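Local coordinates for protein transcriptional regulator, ROK family (Vibrio cholerae O1 biovar eltor, PDB 1Z05) that probably binds DNA as a zinc-containing transcriptional regulator of the ROK family, a homologue of E. coli Mlc linked to carbohydrate metabolism, at residues 292-300 against 317-325; 303-312 against 326-337. All coordinates share one frame; numbering follows the deposited sequence. Where two conformers were deposited one is given.

Interaction 1. Residues 292-300 against 317-325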
ATOM      1  N   SER A 292      17.259   7.743 -17.172  1.00 42.04           N
ATOM      2  CA  SER A 292      17.980   8.562 -16.203  1.00 42.25           C
ATOM      3  C   SER A 292      18.470   9.816 -16.926  1.00 42.91           C
ATOM      4  O   SER A 292      18.553   9.821 -18.164  1.00 41.21           O
ATOM      5  CB  SER A 292      19.171   7.788 -15.646  1.00 42.70           C
ATOM      6  OG  SER A 292      20.180   7.615 -16.629  1.00 43.52           O
ATOM      7  N   SER A 293      18.783  10.862 -16.160  0.50 42.50           N
ATOM      8  CA  SER A 293      19.311  12.113 -16.717  0.50 42.68           C
ATOM      9  C   SER A 293      20.565  11.865 -17.551  0.50 42.45           C
ATOM     10  O   SER A 293      20.719  12.431 -18.634  0.50 42.57           O
ATOM     11  CB  SER A 293      19.602  13.131 -15.607  0.50 42.55           C
ATOM     12  OG  SER A 293      20.400  12.562 -14.583  0.50 43.10           O
ATOM     13  N   GLN A 294      21.445  11.008 -17.038  1.00 42.34           N
ATOM     14  CA  GLN A 294      22.680  10.627 -17.730  1.00 42.57           C
ATOM     15  C   GLN A 294      22.417   9.885 -19.046  1.00 42.00           C
ATOM     16  O   GLN A 294      23.076  10.152 -20.052  1.00 41.79           O
ATOM     17  CB  GLN A 294      23.574   9.790 -16.804  1.00 43.41           C
ATOM     18  CG  GLN A 294      24.936   9.381 -17.382  1.00 45.82           C
ATOM     19  CD  GLN A 294      25.928  10.533 -17.459  1.00 51.02           C
ATOM     20  OE1 GLN A 294      25.853  11.382 -18.351  1.00 53.60           O
ATOM     21  NE2 GLN A 294      26.877  10.552 -16.532  1.00 55.31           N
ATOM     22  N   ALA A 295      21.454   8.961 -19.038  1.00 40.86           N
ATOM     23  CA  ALA A 295      21.131   8.175 -20.229  1.00 40.33           C
ATOM     24  C   ALA A 295      20.587   9.045 -21.374  1.00 39.90           C
ATOM     25  O   ALA A 295      20.890   8.797 -22.540  1.00 39.53           O
ATOM     26  CB  ALA A 295      20.141   7.045 -19.887  1.00 40.60           C
ATOM     27  N   ILE A 296      19.786  10.052 -21.031  0.50 40.03           N
ATOM     28  CA  ILE A 296      19.245  10.982 -22.029  0.50 40.52           C
ATOM     29  C   ILE A 296      20.364  11.819 -22.656  0.50 40.70           C
ATOM     30  O   ILE A 296      20.470  11.908 -23.884  0.50 40.30           O
ATOM     31  CB  ILE A 296      18.139  11.885 -21.423  0.50 40.32           C
ATOM     32  CG1 ILE A 296      16.926  11.045 -20.988  0.50 40.71           C
ATOM     33  CG2 ILE A 296      17.726  12.999 -22.397  0.50 40.58           C
ATOM     34  CD1 ILE A 296      16.327  10.161 -22.080  0.50 40.32           C
ATOM     35  N   ARG A 297      21.200  12.414 -21.806  1.00 41.01           N
ATOM     36  CA  ARG A 297      22.372  13.188 -22.264  1.00 42.65           C
ATOM     37  C   ARG A 297      23.302  12.344 -23.138  1.00 42.39           C
ATOM     38  O   ARG A 297      23.769  12.802 -24.181  1.00 42.25           O
ATOM     39  CB  ARG A 297      23.148  13.780 -21.081  1.00 41.78           C
ATOM     40  CG  ARG A 297      22.362  14.804 -20.267  1.00 44.90           C
ATOM     41  CD  ARG A 297      23.242  15.545 -19.245  1.00 46.56           C
ATOM     42  NE  ARG A 297      24.061  14.651 -18.421  1.00 55.51           N
ATOM     43  CZ  ARG A 297      23.802  14.319 -17.157  1.00 56.93           C
ATOM     44  NH1 ARG A 297      22.736  14.802 -16.529  1.00 58.46           N
ATOM     45  NH2 ARG A 297      24.624  13.498 -16.515  1.00 59.02           N
ATOM     46  N   ASP A 298      23.550  11.109 -22.712  1.00 43.07           N
ATOM     47  CA  ASP A 298      24.358  10.165 -23.483  1.00 43.25           C
ATOM     48  C   ASP A 298      23.757   9.819 -24.851  1.00 41.93           C
ATOM     49  O   ASP A 298      24.497   9.600 -25.804  1.00 41.89           O
ATOM     50  CB  ASP A 298      24.590   8.875 -22.690  1.00 44.51           C
ATOM     51  CG  ASP A 298      25.611   9.036 -21.565  1.00 48.55           C
ATOM     52  OD1 ASP A 298      26.214  10.125 -21.419  1.00 52.60           O
ATOM     53  OD2 ASP A 298      25.813   8.053 -20.818  1.00 52.86           O
ATOM     54  N   GLN A 299      22.428   9.747 -24.936  1.00 41.18           N
ATOM     55  CA  GLN A 299      21.746   9.455 -26.199  1.00 41.10           C
ATOM     56  C   GLN A 299      21.950  10.592 -27.193  1.00 39.02           C
ATOM     57  O   GLN A 299      22.272  10.362 -28.356  1.00 38.11           O
ATOM     58  CB  GLN A 299      20.248   9.249 -25.976  1.00 42.23           C
ATOM     59  CG  GLN A 299      19.854   7.840 -25.569  1.00 47.33           C
ATOM     60  CD  GLN A 299      18.412   7.759 -25.104  1.00 54.16           C
ATOM     61  OE1 GLN A 299      17.510   8.315 -25.741  1.00 60.07           O
ATOM     62  NE2 GLN A 299      18.185   7.064 -23.992  1.00 52.15           N
ATOM     63  N   VAL A 300      21.755  11.812 -26.707  1.00 38.07           N
ATOM     64  CA  VAL A 300      21.938  13.025 -27.493  1.00 38.51           C
ATOM     65  C   VAL A 300      23.384  13.084 -27.992  1.00 37.31           C
ATOM     66  O   VAL A 300      23.623  13.266 -29.182  1.00 36.70           O
ATOM     67  CB  VAL A 300      21.570  14.283 -26.650  1.00 38.82           C
ATOM     68  CG1 VAL A 300      22.000  15.575 -27.349  1.00 40.23           C
ATOM     69  CG2 VAL A 300      20.077  14.302 -26.367  1.00 37.92           C
ATOM     70  N   GLU A 317      28.986  20.607 -23.258  1.00 54.32           N
ATOM     71  CA  GLU A 317      28.386  20.218 -21.969  1.00 54.14           C
ATOM     72  C   GLU A 317      26.846  20.284 -21.949  1.00 52.63           C
ATOM     73  O   GLU A 317      26.247  20.964 -21.104  1.00 52.34           O
ATOM     74  CB  GLU A 317      28.991  21.033 -20.812  1.00 54.37           C
ATOM     75  CG  GLU A 317      30.493  20.840 -20.617  1.00 56.06           C
ATOM     76  CD  GLU A 317      31.133  21.965 -19.817  1.00 56.81           C
ATOM     77  OE1 GLU A 317      31.376  23.048 -20.396  1.00 61.14           O
ATOM     78  OE2 GLU A 317      31.410  21.764 -18.614  1.00 60.31           O
ATOM     79  N   ILE A 318      26.224  19.561 -22.880  1.00 50.68           N
ATOM     80  CA  ILE A 318      24.761  19.482 -22.992  1.00 48.53           C
ATOM     81  C   ILE A 318      24.093  19.082 -21.672  1.00 47.76           C
ATOM     82  O   ILE A 318      24.398  18.033 -21.109  1.00 47.16           O
ATOM     83  CB  ILE A 318      24.322  18.449 -24.074  1.00 48.64           C
ATOM     84  CG1 ILE A 318      25.144  18.585 -25.367  1.00 48.91           C
ATOM     85  CG2 ILE A 318      22.803  18.504 -24.303  1.00 46.13           C
ATOM     86  CD1 ILE A 318      24.645  19.605 -26.358  1.00 51.41           C
ATOM     87  N   SER A 319      23.181  19.924 -21.196  1.00 46.96           N
ATOM     88  CA  SER A 319      22.370  19.608 -20.027  1.00 46.95           C
ATOM     89  C   SER A 319      20.972  19.152 -20.441  1.00 47.11           C
ATOM     90  O   SER A 319      20.598  19.251 -21.615  1.00 46.32           O
ATOM     91  CB  SER A 319      22.272  20.823 -19.100  1.00 47.62           C
ATOM     92  OG  SER A 319      21.455  21.838 -19.661  1.00 45.75           O
ATOM     93  N   ILE A 320      20.207  18.654 -19.471  1.00 47.06           N
ATOM     94  CA  ILE A 320      18.811  18.294 -19.689  1.00 47.30           C
ATOM     95  C   ILE A 320      17.989  19.543 -20.012  1.00 47.45           C
ATOM     96  O   ILE A 320      17.117  19.513 -20.889  1.00 47.11           O
ATOM     97  CB  ILE A 320      18.212  17.530 -18.473  1.00 48.10           C
ATOM     98  CG1 ILE A 320      18.967  16.211 -18.236  1.00 47.91           C
ATOM     99  CG2 ILE A 320      16.700  17.266 -18.669  1.00 45.82           C
ATOM    100  CD1 ILE A 320      18.706  15.129 -19.297  1.00 50.58           C
ATOM    101  N   GLU A 321      18.288  20.639 -19.316  1.00 46.95           N
ATOM    102  CA  GLU A 321      17.681  21.941 -19.606  1.00 47.12           C
ATOM    103  C   GLU A 321      17.887  22.354 -21.064  1.00 46.02           C
ATOM    104  O   GLU A 321      16.953  22.831 -21.703  1.00 46.21           O
ATOM    105  CB  GLU A 321      18.231  23.029 -18.672  1.00 47.52           C
ATOM    106  CG  GLU A 321      17.710  22.973 -17.233  1.00 51.94           C
ATOM    107  CD  GLU A 321      18.435  21.954 -16.354  1.00 56.50           C
ATOM    108  OE1 GLU A 321      19.334  21.240 -16.853  1.00 59.08           O
ATOM    109  OE2 GLU A 321      18.106  21.871 -15.150  1.00 58.25           O
ATOM    110  N   ASP A 322      19.107  22.172 -21.575  1.00 45.09           N
ATOM    111  CA  ASP A 322      19.435  22.473 -22.978  1.00 44.19           C
ATOM    112  C   ASP A 322      18.624  21.617 -23.953  1.00 43.04           C
ATOM    113  O   ASP A 322      18.130  22.122 -24.961  1.00 41.94           O
ATOM    114  CB  ASP A 322      20.921  22.252 -23.264  1.00 43.90           C
ATOM    115  CG  ASP A 322      21.826  23.135 -22.427  1.00 47.43           C
ATOM    116  OD1 ASP A 322      21.326  24.028 -21.706  1.00 51.43           O
ATOM    117  OD2 ASP A 322      23.052  22.923 -22.490  1.00 47.89           O
ATOM    118  N   ILE A 323      18.512  20.324 -23.652  1.00 42.46           N
ATOM    119  CA  ILE A 323      17.739  19.392 -24.478  1.00 42.19           C
ATOM    120  C   ILE A 323      16.260  19.788 -24.500  1.00 42.88           C
ATOM    121  O   ILE A 323      15.628  19.802 -25.566  1.00 43.33           O
ATOM    122  CB  ILE A 323      17.910  17.915 -24.010  1.00 42.23           C
ATOM    123  CG1 ILE A 323      19.383  17.501 -24.077  1.00 41.98           C
ATOM    124  CG2 ILE A 323      17.075  16.967 -24.880  1.00 39.15           C
ATOM    125  CD1 ILE A 323      19.752  16.305 -23.201  1.00 41.63           C
ATOM    126  N   CYS A 324      15.720  20.113 -23.325  1.00 42.91           N
ATOM    127  CA  CYS A 324      14.321  20.518 -23.189  1.00 43.67           C
ATOM    128  C   CYS A 324      14.011  21.821 -23.899  1.00 43.23           C
ATOM    129  O   CYS A 324      12.933  21.970 -24.470  1.00 44.67           O
ATOM    130  CB  CYS A 324      13.926  20.620 -21.717  1.00 43.97           C
ATOM    131  SG  CYS A 324      13.732  19.032 -20.940  1.00 49.08           S
ATOM    132  N   ALA A 325      14.960  22.757 -23.862  1.00 42.75           N
ATOM    133  CA  ALA A 325      14.820  24.042 -24.533  1.00 41.47           C
ATOM    134  C   ALA A 325      14.919  23.894 -26.047  1.00 41.24           C
ATOM    135  O   ALA A 325      14.262  24.625 -26.789  1.00 41.07           O
ATOM    136  CB  ALA A 325      15.865  25.033 -24.023  1.00 41.69           C
TER

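Interaction 2. Residues 303-312 against 326-337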
ATOM      1  N   ARG A 303      23.989  10.392 -30.799  1.00 34.51           N
ATOM      2  CA  ARG A 303      23.333  10.636 -32.093  1.00 33.11           C
ATOM      3  C   ARG A 303      24.005  11.778 -32.859  1.00 32.62           C
ATOM      4  O   ARG A 303      24.106  11.734 -34.087  1.00 32.20           O
ATOM      5  CB  ARG A 303      21.832  10.869 -31.896  1.00 33.57           C
ATOM      6  CG  ARG A 303      21.100   9.632 -31.350  1.00 32.84           C
ATOM      7  CD  ARG A 303      19.617   9.879 -31.038  1.00 34.28           C
ATOM      8  NE  ARG A 303      18.876  10.092 -32.278  1.00 35.68           N
ATOM      9  CZ  ARG A 303      17.552  10.118 -32.390  1.00 36.56           C
ATOM     10  NH1 ARG A 303      16.779   9.928 -31.325  1.00 33.81           N
ATOM     11  NH2 ARG A 303      17.005  10.332 -33.586  1.00 32.59           N
ATOM     12  N   ILE A 304      24.486  12.781 -32.127  1.00 32.44           N
ATOM     13  CA  ILE A 304      25.270  13.877 -32.724  1.00 33.07           C
ATOM     14  C   ILE A 304      26.630  13.391 -33.256  1.00 33.48           C
ATOM     15  O   ILE A 304      27.062  13.809 -34.344  1.00 34.08           O
ATOM     16  CB  ILE A 304      25.411  15.083 -31.747  1.00 32.28           C
ATOM     17  CG1 ILE A 304      24.075  15.827 -31.651  1.00 33.23           C
ATOM     18  CG2 ILE A 304      26.513  16.044 -32.194  1.00 31.37           C
ATOM     19  CD1 ILE A 304      23.913  16.678 -30.407  1.00 34.20           C
ATOM     20  N   GLN A 305      27.289  12.518 -32.490  0.70 34.17           N
ATOM     21  CA  GLN A 305      28.567  11.916 -32.890  0.70 33.96           C
ATOM     22  C   GLN A 305      28.399  11.069 -34.152  0.70 34.68           C
ATOM     23  O   GLN A 305      29.298  11.017 -34.999  0.70 34.65           O
ATOM     24  CB  GLN A 305      29.161  11.096 -31.733  0.70 34.89           C
ATOM     25  CG  GLN A 305      30.420  10.262 -32.057  0.70 34.64           C
ATOM     26  CD  GLN A 305      31.665  11.097 -32.368  0.70 37.42           C
ATOM     27  OE1 GLN A 305      31.923  12.129 -31.741  0.70 38.35           O
ATOM     28  NE2 GLN A 305      32.451  10.636 -33.336  0.70 34.99           N
ATOM     29  N   ALA A 306      27.231  10.441 -34.288  1.00 34.09           N
ATOM     30  CA  ALA A 306      26.914   9.622 -35.460  1.00 34.77           C
ATOM     31  C   ALA A 306      26.518  10.474 -36.673  1.00 35.06           C
ATOM     32  O   ALA A 306      26.338   9.953 -37.774  1.00 35.94           O
ATOM     33  CB  ALA A 306      25.826   8.616 -35.125  1.00 35.60           C
ATOM     34  N   GLY A 307      26.391  11.782 -36.464  1.00 34.63           N
ATOM     35  CA  GLY A 307      26.213  12.726 -37.560  1.00 33.67           C
ATOM     36  C   GLY A 307      24.785  13.202 -37.777  1.00 33.29           C
ATOM     37  O   GLY A 307      24.482  13.766 -38.816  1.00 32.28           O
ATOM     38  N   GLU A 308      23.909  12.976 -36.800  1.00 32.54           N
ATOM     39  CA  GLU A 308      22.534  13.472 -36.883  1.00 35.28           C
ATOM     40  C   GLU A 308      22.493  14.980 -36.643  1.00 34.22           C
ATOM     41  O   GLU A 308      23.067  15.456 -35.669  1.00 34.02           O
ATOM     42  CB  GLU A 308      21.610  12.739 -35.901  1.00 33.73           C
ATOM     43  CG  GLU A 308      21.383  11.278 -36.274  1.00 36.55           C
ATOM     44  CD  GLU A 308      20.283  10.622 -35.455  1.00 40.12           C
ATOM     45  OE1 GLU A 308      19.154  11.170 -35.402  1.00 44.69           O
ATOM     46  OE2 GLU A 308      20.546   9.541 -34.887  1.00 46.22           O
ATOM     47  N   PRO A 309      21.807  15.734 -37.532  1.00 34.38           N
ATOM     48  CA  PRO A 309      21.820  17.193 -37.418  1.00 34.29           C
ATOM     49  C   PRO A 309      21.019  17.706 -36.222  1.00 34.72           C
ATOM     50  O   PRO A 309      19.990  17.123 -35.855  1.00 34.05           O
ATOM     51  CB  PRO A 309      21.203  17.657 -38.742  1.00 34.54           C
ATOM     52  CG  PRO A 309      20.361  16.533 -39.184  1.00 34.59           C
ATOM     53  CD  PRO A 309      20.989  15.275 -38.669  1.00 34.00           C
ATOM     54  N   SER A 310      21.505  18.781 -35.608  1.00 35.04           N
ATOM     55  CA  SER A 310      20.843  19.363 -34.445  1.00 35.61           C
ATOM     56  C   SER A 310      21.431  20.719 -34.144  1.00 36.10           C
ATOM     57  O   SER A 310      22.605  20.970 -34.430  1.00 37.02           O
ATOM     58  CB  SER A 310      21.009  18.466 -33.209  1.00 35.10           C
ATOM     59  OG  SER A 310      20.406  19.044 -32.056  1.00 35.60           O
ATOM     60  N   CYS A 311      20.616  21.577 -33.537  1.00 36.51           N
ATOM     61  CA  CYS A 311      21.073  22.860 -33.024  1.00 37.53           C
ATOM     62  C   CYS A 311      21.977  22.682 -31.792  1.00 38.38           C
ATOM     63  O   CYS A 311      22.639  23.625 -31.363  1.00 38.76           O
ATOM     64  CB  CYS A 311      19.875  23.753 -32.686  1.00 37.35           C
ATOM     65  SG  CYS A 311      18.847  23.186 -31.305  1.00 41.16           S
ATOM     66  N   LEU A 312      21.988  21.473 -31.230  1.00 38.38           N
ATOM     67  CA  LEU A 312      22.850  21.134 -30.103  1.00 39.60           C
ATOM     68  C   LEU A 312      24.245  20.649 -30.521  1.00 39.98           C
ATOM     69  O   LEU A 312      25.099  20.424 -29.663  1.00 40.92           O
ATOM     70  CB  LEU A 312      22.179  20.066 -29.220  1.00 39.07           C
ATOM     71  CG  LEU A 312      20.878  20.413 -28.485  1.00 40.01           C
ATOM     72  CD1 LEU A 312      20.157  19.158 -27.999  1.00 40.92           C
ATOM     73  CD2 LEU A 312      21.119  21.376 -27.320  1.00 43.60           C
ATOM     74  N   ALA A 326      15.746  22.956 -26.500  1.00 40.51           N
ATOM     75  CA  ALA A 326      15.872  22.667 -27.926  1.00 40.53           C
ATOM     76  C   ALA A 326      14.598  22.006 -28.457  1.00 40.28           C
ATOM     77  O   ALA A 326      14.088  22.390 -29.513  1.00 40.77           O
ATOM     78  CB  ALA A 326      17.094  21.799 -28.198  1.00 38.93           C
ATOM     79  N   ALA A 327      14.091  21.028 -27.712  1.00 41.59           N
ATOM     80  CA  ALA A 327      12.860  20.311 -28.056  1.00 43.24           C
ATOM     81  C   ALA A 327      11.655  21.248 -28.072  1.00 45.15           C
ATOM     82  O   ALA A 327      10.915  21.295 -29.055  1.00 45.28           O
ATOM     83  CB  ALA A 327      12.628  19.173 -27.099  1.00 42.74           C
ATOM     84  N   ALA A 328      11.479  22.002 -26.986  1.00 46.51           N
ATOM     85  CA  ALA A 328      10.440  23.028 -26.903  1.00 47.50           C
ATOM     86  C   ALA A 328      10.514  24.016 -28.062  1.00 47.31           C
ATOM     87  O   ALA A 328       9.482  24.475 -28.551  1.00 48.60           O
ATOM     88  CB  ALA A 328      10.507  23.762 -25.560  1.00 47.92           C
ATOM     89  N   ASP A 329      11.729  24.321 -28.513  1.00 47.68           N
ATOM     90  CA  ASP A 329      11.938  25.277 -29.604  1.00 47.73           C
ATOM     91  C   ASP A 329      11.957  24.617 -30.992  1.00 46.27           C
ATOM     92  O   ASP A 329      12.251  25.268 -31.997  1.00 45.80           O
ATOM     93  CB  ASP A 329      13.222  26.077 -29.373  1.00 49.26           C
ATOM     94  CG  ASP A 329      13.039  27.573 -29.618  1.00 54.26           C
ATOM     95  OD1 ASP A 329      12.766  27.973 -30.774  1.00 56.57           O
ATOM     96  OD2 ASP A 329      13.179  28.352 -28.646  1.00 58.99           O
ATOM     97  N   GLY A 330      11.658  23.320 -31.038  1.00 44.68           N
ATOM     98  CA  GLY A 330      11.422  22.624 -32.302  1.00 42.19           C
ATOM     99  C   GLY A 330      12.572  21.867 -32.945  1.00 40.36           C
ATOM    100  O   GLY A 330      12.477  21.491 -34.119  1.00 39.96           O
ATOM    101  N   ASP A 331      13.656  21.637 -32.204  1.00 37.62           N
ATOM    102  CA  ASP A 331      14.790  20.881 -32.755  1.00 35.70           C
ATOM    103  C   ASP A 331      14.384  19.420 -32.942  1.00 33.83           C
ATOM    104  O   ASP A 331      14.068  18.747 -31.966  1.00 34.52           O
ATOM    105  CB  ASP A 331      16.033  20.978 -31.858  1.00 35.20           C
ATOM    106  CG  ASP A 331      17.216  20.216 -32.428  1.00 34.59           C
ATOM    107  OD1 ASP A 331      17.694  20.580 -33.526  1.00 33.03           O
ATOM    108  OD2 ASP A 331      17.659  19.239 -31.784  1.00 33.29           O
ATOM    109  N   PRO A 332      14.365  18.937 -34.199  1.00 33.27           N
ATOM    110  CA  PRO A 332      13.902  17.575 -34.499  1.00 32.14           C
ATOM    111  C   PRO A 332      14.575  16.483 -33.666  1.00 32.04           C
ATOM    112  O   PRO A 332      13.890  15.591 -33.161  1.00 30.83           O
ATOM    113  CB  PRO A 332      14.245  17.412 -35.981  1.00 31.46           C
ATOM    114  CG  PRO A 332      14.169  18.805 -36.523  1.00 32.04           C
ATOM    115  CD  PRO A 332      14.733  19.668 -35.432  1.00 32.88           C
ATOM    116  N   LEU A 333      15.894  16.552 -33.520  1.00 31.32           N
ATOM    117  CA  LEU A 333      16.621  15.568 -32.706  1.00 32.53           C
ATOM    118  C   LEU A 333      16.193  15.568 -31.230  1.00 32.29           C
ATOM    119  O   LEU A 333      15.889  14.519 -30.672  1.00 32.11           O
ATOM    120  CB  LEU A 333      18.142  15.731 -32.845  1.00 32.53           C
ATOM    121  CG  LEU A 333      19.008  14.771 -32.001  1.00 36.36           C
ATOM    122  CD1 LEU A 333      18.720  13.339 -32.378  1.00 39.83           C
ATOM    123  CD2 LEU A 333      20.493  15.066 -32.175  1.00 36.12           C
ATOM    124  N   ALA A 334      16.158  16.746 -30.612  1.00 32.84           N
ATOM    125  CA  ALA A 334      15.751  16.884 -29.215  1.00 31.94           C
ATOM    126  C   ALA A 334      14.296  16.461 -29.013  1.00 31.89           C
ATOM    127  O   ALA A 334      13.971  15.786 -28.040  1.00 32.26           O
ATOM    128  CB  ALA A 334      15.970  18.314 -28.741  1.00 31.37           C
ATOM    129  N   VAL A 335      13.421  16.858 -29.935  1.00 32.09           N
ATOM    130  CA  VAL A 335      12.035  16.392 -29.933  1.00 30.81           C
ATOM    131  C   VAL A 335      11.993  14.861 -29.946  1.00 31.10           C
ATOM    132  O   VAL A 335      11.323  14.243 -29.116  1.00 32.91           O
ATOM    133  CB  VAL A 335      11.225  16.977 -31.128  1.00 30.23           C
ATOM    134  CG1 VAL A 335       9.873  16.259 -31.295  1.00 28.27           C
ATOM    135  CG2 VAL A 335      11.021  18.487 -30.963  1.00 30.34           C
ATOM    136  N   ASP A 336      12.727  14.249 -30.868  1.00 31.38           N
ATOM    137  CA  ASP A 336      12.751  12.785 -30.973  1.00 32.84           C
ATOM    138  C   ASP A 336      13.275  12.081 -29.707  1.00 33.55           C
ATOM    139  O   ASP A 336      12.753  11.035 -29.296  1.00 33.99           O
ATOM    140  CB  ASP A 336      13.570  12.354 -32.190  1.00 31.51           C
ATOM    141  CG  ASP A 336      13.267  10.926 -32.612  1.00 37.26           C
ATOM    142  OD1 ASP A 336      12.093  10.640 -32.978  1.00 36.68           O
ATOM    143  OD2 ASP A 336      14.207  10.094 -32.584  1.00 41.30           O
ATOM    144  N   VAL A 337      14.311  12.655 -29.108  1.00 33.41           N
ATOM    145  CA  VAL A 337      14.865  12.151 -27.844  1.00 33.44           C
ATOM    146  C   VAL A 337      13.827  12.234 -26.706  1.00 33.50           C
ATOM    147  O   VAL A 337      13.636  11.271 -25.962  1.00 34.93           O
ATOM    148  CB  VAL A 337      16.182  12.890 -27.481  1.00 33.57           C
ATOM    149  CG1 VAL A 337      16.650  12.558 -26.057  1.00 33.02           C
ATOM    150  CG2 VAL A 337      17.280  12.552 -28.490  1.00 32.24           C
TER
HETATM  151  O   HOH W   1      17.675  18.290 -35.104  1.00 33.42           O

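Interaction 1. Residues 292-300 against 317-325
Ile320 and Ile323 of 317-325 pack against Ile296, Arg297 and Val300 of 292-300, forming an apolar helix-helix contact in the ROK domain. The axes of helices 293-300 and 320-325 cross at 59° and come within 10.4 Å of each other, a spacing bridged by branched side chains.

The apolar contacts centre on two isoleucine ends. CD1 of Ile323 lies 3.8 Å from CG2 of Val300, the two side chains running past each other in opposite directions, and it also meets CG2 of Ile296. That methyl of Ile296 stands anti to the backbone N (CG1 at chi1 -64°), and CD1 of Ile320 packs on it as well, the two isoleucines crossing at about a right angle. Nearer the start of 317-325, CG2 of Ile318 reaches CG1 of Val300 more loosely, at 4.3 Å. Val337 and Leu341 of helix 332-356 touch Ile296 too, which places this cluster among three helices.

Arg297 contributes its aliphatic part: CG lies against CD1 of Ile320, and the chain bends at chi3 (-50°) beyond CD. The guanidinium thereby folds back over its own helix, where Ser293 O and Gln294 CA lie above one face, toward its rim, and NH2 makes a weak hydrogen bond to Gln294 OE1.

Each helix start is capped by a serine. Ser292 accepts from Ala295 N, and its OG also bonds to Glu288 O. Ser319 and Asp322 form a capping box, in which Asp322 N donates to Ser319 OG at 3.0 Å, while the return bond from Ser319 N to Asp322 OD2 is weak.

Two carbon-to-oxygen contacts finish the interface: Arg297 CD on Ile318 O at 3.3 Å, and Ile320 CD1 on Ser293 O at 3.4 Å.

Interaction 2. Residues 303-312 against 326-337
Leu333 projects from the first turn of helix 332-337 into the bend made by 303-312, and its two methyls meet different chemistry. Leu333 CD2 packs on Ser310 CB and, at 3.7 Å, on Ile304 CG1. Leu333 CD1 lies over one face of the Arg303 guanidinium, toward its rim and 3.3 Å from Arg303 NE, as the two side chains slide past each other in opposite directions.

The edge of that guanidinium is taken by acids. NH1 and NH2 of Arg303 converge end-on on Asp336 OD2, at 2.9 Å from NH1; the oxygen lies in the guanidinium plane, while the carboxylate is turned 86° from it. Glu308 grips the same arginine side-on, NE to OE2 and NH2 to OE1, so the three residues form a salt-bridge network. Two anchored edges and a methyl over one face should fix the rotation of the group.

Farther along, buried Asp331 gathers the polar ends of the loop. Ser310 OG donates to Asp331 OD2 at 2.8 Å, and Ala334 N, in the capping bond, reaches that oxygen from the opposite face of the carboxylate. Cys311 N bonds nearly straight to OD1 (169°). The carboxylate is carried there by CG standing anti to the backbone N (chi1 -179°). A water joins Pro309 O, Asp331 OD1 and Leu333 N. Cys311 SG and Leu312 close the apolar side against Ala326, Leu312 CG lying 4.0 Å from Ala326 CB.

Outside this shell lie the backbone turns that carry these side chains. Gly307 follows the last turn of helix 293-305 and Gly330 ends helix 320-328, both at positive phi in Schellman motifs. Ser310 OG accepts from Leu312 N, an ST turn. The Asp331 carboxylate that ties in this loop thus serves helix 332-356 as its N-cap.

In the fold
Interactions 1 and 2 share helices 293-305 and 320-328, with centres about 11 Å apart, and their segments alternate along the chain. Both are partly buried: four of eight touching residues are buried and none exposed in interaction 1, against six of thirteen buried and two exposed in interaction 2. Interaction 1 joins the earlier parts of both helices and is chiefly apolar. Interaction 2 lies farther from the chain centre, about 33 Å against 25 Å, around the later parts of the two helices and the start of helix 332-356; there salt bridges, a carboxylate cap and a water join the apolar packing. Val337 CG1 and Val300 CG2 connect them, and both lie away from the zinc site.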